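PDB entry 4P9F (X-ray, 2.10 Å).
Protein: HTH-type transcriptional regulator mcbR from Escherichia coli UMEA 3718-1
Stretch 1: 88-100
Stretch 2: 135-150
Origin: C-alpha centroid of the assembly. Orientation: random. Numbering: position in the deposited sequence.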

# COMPACT_ATOMS: atom_id res chain seq x y z
N LEU A 88 10.48 -6.11 6.08
CA LEU A 88 10.95 -7.00 7.13
C LEU A 88 9.92 -8.10 7.40
O LEU A 88 10.27 -9.24 7.68
CB LEU A 88 11.24 -6.21 8.41
CG LEU A 88 12.46 -5.28 8.35
CD1 LEU A 88 12.78 -4.69 9.72
CD2 LEU A 88 13.66 -6.01 7.79
N MSE A 89 8.65 -7.74 7.31
CA MSE A 89 7.58 -8.73 7.45
C MSE A 89 7.62 -9.72 6.29
O MSE A 89 7.51 -10.94 6.50
CB MSE A 89 6.20 -8.05 7.49
CG MSE A 89 5.02 -9.00 7.63
SE MSE A 89 3.28 -8.08 7.34
CE MSE A 89 3.84 -6.26 7.76
N ALA A 90 7.77 -9.19 5.08
CA ALA A 90 7.87 -10.04 3.90
C ALA A 90 9.06 -11.00 4.01
O ALA A 90 8.92 -12.19 3.74
CB ALA A 90 7.99 -9.18 2.63
N VAL A 91 10.22 -10.49 4.39
CA VAL A 91 11.41 -11.35 4.41
C VAL A 91 11.30 -12.45 5.47
O VAL A 91 11.74 -13.57 5.22
CB VAL A 91 12.73 -10.52 4.63
CG1 VAL A 91 12.91 -10.09 6.08
CG2 VAL A 91 13.93 -11.32 4.16
N ALA A 92 10.65 -12.17 6.61
CA ALA A 92 10.52 -13.16 7.67
C ALA A 92 9.57 -14.27 7.26
O ALA A 92 9.81 -15.43 7.56
CB ALA A 92 10.05 -12.51 8.98
N LEU A 93 8.51 -13.92 6.54
CA LEU A 93 7.55 -14.92 6.09
C LEU A 93 8.10 -15.76 4.94
O LEU A 93 7.71 -16.91 4.76
CB LEU A 93 6.26 -14.23 5.65
CG LEU A 93 5.48 -13.56 6.77
CD1 LEU A 93 4.29 -12.80 6.20
CD2 LEU A 93 5.04 -14.63 7.77
N ALA A 94 9.03 -15.19 4.19
CA ALA A 94 9.57 -15.89 3.03
C ALA A 94 10.52 -17.01 3.44
O ALA A 94 10.68 -18.00 2.72
CB ALA A 94 10.27 -14.90 2.10
N VAL A 95 11.15 -16.85 4.60
CA VAL A 95 12.15 -17.82 5.05
C VAL A 95 11.66 -19.27 5.09
O VAL A 95 12.33 -20.16 4.58
CB VAL A 95 12.67 -17.45 6.45
CG1 VAL A 95 13.56 -18.57 6.99
CG2 VAL A 95 13.42 -16.14 6.38
N GLU A 96 10.47 -19.51 5.64
CA GLU A 96 9.97 -20.87 5.79
C GLU A 96 9.47 -21.46 4.47
O GLU A 96 9.07 -22.63 4.43
CB GLU A 96 8.87 -20.92 6.84
N ASN A 97 9.51 -20.69 3.38
CA ASN A 97 8.99 -21.16 2.10
C ASN A 97 10.03 -21.24 0.99
O ASN A 97 9.74 -21.71 -0.10
CB ASN A 97 7.85 -20.26 1.62
CG ASN A 97 6.64 -20.30 2.53
OD1 ASN A 97 6.35 -21.32 3.14
ND2 ASN A 97 5.94 -19.17 2.64
N LEU A 98 11.24 -20.76 1.27
CA LEU A 98 12.30 -20.76 0.27
C LEU A 98 12.78 -22.18 -0.02
O LEU A 98 13.11 -22.92 0.90
CB LEU A 98 13.47 -19.89 0.75
CG LEU A 98 13.19 -18.38 0.69
CD1 LEU A 98 14.39 -17.59 1.13
CD2 LEU A 98 12.83 -18.03 -0.73
N THR A 99 12.80 -22.55 -1.30
CA THR A 99 13.28 -23.87 -1.73
C THR A 99 14.75 -23.81 -2.13
O THR A 99 15.27 -22.71 -2.32
CB THR A 99 12.44 -24.41 -2.91
OG1 THR A 99 12.69 -23.60 -4.07
CG2 THR A 99 10.96 -24.36 -2.59
N PRO A 100 15.42 -24.98 -2.27
CA PRO A 100 16.77 -24.94 -2.85
C PRO A 100 16.78 -24.25 -4.21
O PRO A 100 17.74 -23.55 -4.55
CB PRO A 100 17.14 -26.43 -2.98
CG PRO A 100 16.40 -27.08 -1.87
CD PRO A 100 15.10 -26.32 -1.74
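Stretch 2, residues 135-150: AIYHRSNMPILCEMIE

Stretch 2, a helix-turn-helix segment, packs on the helix and following loop of stretch 1 through an apolar patch around Ala90 and a polar pair at Asn97 and Arg139, and together the two bury 694 Å² summed over both sides. Stretch 2 enters on the last turn of a helix at Ala135, passes through a type I turn from His138 to Asn141, where Asn141 takes positive phi (54°), and starts a new helix at Pro143 with Met142 as N-cap. That second helix runs against helix 88-95 at a signed crossing angle of -142°, so the two are roughly antiparallel, with axes 10.5 Å apart at closest approach.

The backbones are closest in register where the first helix of stretch 2 runs into the turn: the CA atoms of Ala94 and Ser140 lie 3.9 Å apart, and those of Ala90 and Tyr137 5.2 Å. Small side chains accompany this approach. Ala94 CB is 3.2 Å from Ile136 O and 4.0 Å from Ile136 CG2, while Ser140 CB lies 3.7 Å from Leu93 CB. The Ser140 hydroxyl is engaged within its own stretch, donating from OG to Tyr137 O (2.6 Å) and accepting from Met142 N (3.3 Å to OG), which ties the turn to the start of the next helix.

Ala90 points toward stretch 2 and is a focus of the packing: its CB meets Tyr137 CD1 at 3.7 Å, Ile149 CD1 at 3.7 Å and Leu145 CD2 at 3.9 Å. Leu145 CD2 also reaches the selenium of Met89, SE, at 4.0 Å.

Beyond the helix, Asn97 ND2 donates to Arg139 O (2.9 Å, 156°), and Arg139 NH2 returns a weak hydrogen bond to Asn97 O, short at 2.8 Å but bent to 125°. Leu98 CB points away, yet its CD2 comes within 3.5 Å of Arg139 CG.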

# COMPACT_ATOMS: atom_id res chain seq x y z
N ALA A 135 12.01 -11.21 -5.51
CA ALA A 135 12.05 -12.66 -5.60
C ALA A 135 11.94 -13.27 -4.21
O ALA A 135 11.28 -14.30 -4.02
CB ALA A 135 13.33 -13.14 -6.30
N ILE A 136 12.59 -12.65 -3.25
CA ILE A 136 12.48 -13.10 -1.87
C ILE A 136 11.05 -12.91 -1.38
O ILE A 136 10.41 -13.86 -0.90
CB ILE A 136 13.45 -12.33 -0.93
CG1 ILE A 136 14.91 -12.62 -1.31
CG2 ILE A 136 13.20 -12.71 0.52
CD1 ILE A 136 15.91 -11.68 -0.63
N TYR A 137 10.55 -11.68 -1.52
CA TYR A 137 9.27 -11.30 -0.93
C TYR A 137 8.12 -12.14 -1.47
O TYR A 137 7.20 -12.46 -0.72
CB TYR A 137 8.97 -9.82 -1.17
CG TYR A 137 10.00 -8.88 -0.59
CD1 TYR A 137 10.88 -9.30 0.40
CD2 TYR A 137 10.09 -7.57 -1.04
CE1 TYR A 137 11.82 -8.44 0.93
CE2 TYR A 137 11.02 -6.70 -0.51
CZ TYR A 137 11.89 -7.14 0.47
OH TYR A 137 12.84 -6.27 0.98
N HIS A 138 8.20 -12.51 -2.75
CA HIS A 138 7.15 -13.30 -3.37
C HIS A 138 6.93 -14.63 -2.67
O HIS A 138 5.81 -15.15 -2.68
CB HIS A 138 7.45 -13.53 -4.86
CG HIS A 138 7.11 -12.38 -5.74
ND1 HIS A 138 7.53 -12.29 -7.05
CD2 HIS A 138 6.35 -11.27 -5.51
CE1 HIS A 138 7.06 -11.17 -7.59
NE2 HIS A 138 6.35 -10.54 -6.68
N ARG A 139 7.98 -15.19 -2.07
CA ARG A 139 7.89 -16.49 -1.39
C ARG A 139 7.22 -16.38 -0.02
O ARG A 139 7.02 -17.39 0.64
CB ARG A 139 9.28 -17.14 -1.25
CG ARG A 139 9.95 -17.46 -2.59
CD ARG A 139 9.13 -18.43 -3.41
NE ARG A 139 8.68 -19.53 -2.56
CZ ARG A 139 8.15 -20.66 -3.00
NH1 ARG A 139 7.99 -20.87 -4.30
NH2 ARG A 139 7.78 -21.59 -2.13
N SER A 140 6.85 -15.17 0.38
CA SER A 140 6.05 -14.97 1.59
C SER A 140 4.61 -15.44 1.36
O SER A 140 3.84 -15.56 2.31
CB SER A 140 6.01 -13.51 2.00
OG SER A 140 5.28 -12.75 1.05
N ASN A 141 4.27 -15.68 0.10
CA ASN A 141 2.91 -16.03 -0.32
C ASN A 141 1.88 -15.01 0.18
O ASN A 141 0.74 -15.34 0.50
CB ASN A 141 2.55 -17.45 0.14
CG ASN A 141 3.41 -18.50 -0.54
OD1 ASN A 141 3.82 -18.32 -1.69
ND2 ASN A 141 3.68 -19.60 0.16
N MSE A 142 2.30 -13.75 0.20
CA MSE A 142 1.41 -12.63 0.49
C MSE A 142 1.44 -11.64 -0.66
O MSE A 142 2.17 -10.65 -0.57
CB MSE A 142 1.84 -11.92 1.77
CG MSE A 142 2.15 -12.85 2.89
SE MSE A 142 0.55 -13.13 3.92
CE MSE A 142 0.76 -11.56 5.05
N PRO A 143 0.66 -11.88 -1.72
CA PRO A 143 0.63 -11.06 -2.94
C PRO A 143 0.27 -9.60 -2.70
O PRO A 143 0.81 -8.72 -3.37
CB PRO A 143 -0.45 -11.72 -3.80
CG PRO A 143 -0.63 -13.07 -3.24
CD PRO A 143 -0.31 -12.99 -1.79
N ILE A 144 -0.64 -9.35 -1.76
CA ILE A 144 -1.04 -7.99 -1.44
C ILE A 144 0.08 -7.24 -0.71
O ILE A 144 0.33 -6.05 -0.96
CB ILE A 144 -2.33 -7.97 -0.59
CG1 ILE A 144 -3.46 -8.67 -1.36
CG2 ILE A 144 -2.74 -6.55 -0.27
CD1 ILE A 144 -4.80 -8.69 -0.61
N LEU A 145 0.77 -7.96 0.17
CA LEU A 145 1.94 -7.38 0.85
C LEU A 145 2.99 -7.01 -0.18
O LEU A 145 3.48 -5.90 -0.19
CB LEU A 145 2.52 -8.35 1.89
CG LEU A 145 3.82 -7.98 2.61
CD1 LEU A 145 3.70 -6.67 3.36
CD2 LEU A 145 4.25 -9.09 3.59
N CYS A 146 3.31 -7.94 -1.07
CA CYS A 146 4.30 -7.67 -2.12
C CYS A 146 3.92 -6.52 -3.05
O CYS A 146 4.76 -5.68 -3.36
CB CYS A 146 4.53 -8.94 -2.96
SG CYS A 146 5.30 -10.29 -1.97
N GLU A 147 2.66 -6.48 -3.49
CA GLU A 147 2.19 -5.39 -4.35
C GLU A 147 2.32 -4.06 -3.63
O GLU A 147 2.70 -3.05 -4.22
CB GLU A 147 0.73 -5.60 -4.79
CG GLU A 147 0.30 -4.75 -6.04
CD GLU A 147 -0.04 -3.26 -5.75
OE1 GLU A 147 -0.41 -2.91 -4.60
OE2 GLU A 147 0.05 -2.42 -6.68
N MSE A 148 2.00 -4.04 -2.34
CA MSE A 148 2.11 -2.79 -1.59
C MSE A 148 3.57 -2.33 -1.50
O MSE A 148 3.87 -1.14 -1.59
CB MSE A 148 1.53 -2.96 -0.18
CG MSE A 148 1.57 -1.65 0.61
SE MSE A 148 0.35 -1.61 2.12
CE MSE A 148 -1.29 -1.90 1.12
N ILE A 149 4.47 -3.29 -1.32
CA ILE A 149 5.90 -2.98 -1.30
C ILE A 149 6.31 -2.38 -2.66
O ILE A 149 6.98 -1.35 -2.72
CB ILE A 149 6.75 -4.23 -0.95
CG1 ILE A 149 6.51 -4.64 0.52
CG2 ILE A 149 8.26 -3.97 -1.20
CD1 ILE A 149 7.17 -5.99 0.92
N GLU A 150 5.87 -2.99 -3.75
CA GLU A 150 6.16 -2.45 -5.09
C GLU A 150 5.58 -1.05 -5.26
O GLU A 150 6.21 -0.17 -5.86
CB GLU A 150 5.58 -3.37 -6.16
CG GLU A 150 6.29 -4.68 -6.28
CD GLU A 150 5.91 -5.41 -7.54
OE1 GLU A 150 4.93 -6.18 -7.48
OE2 GLU A 150 6.55 -5.20 -8.60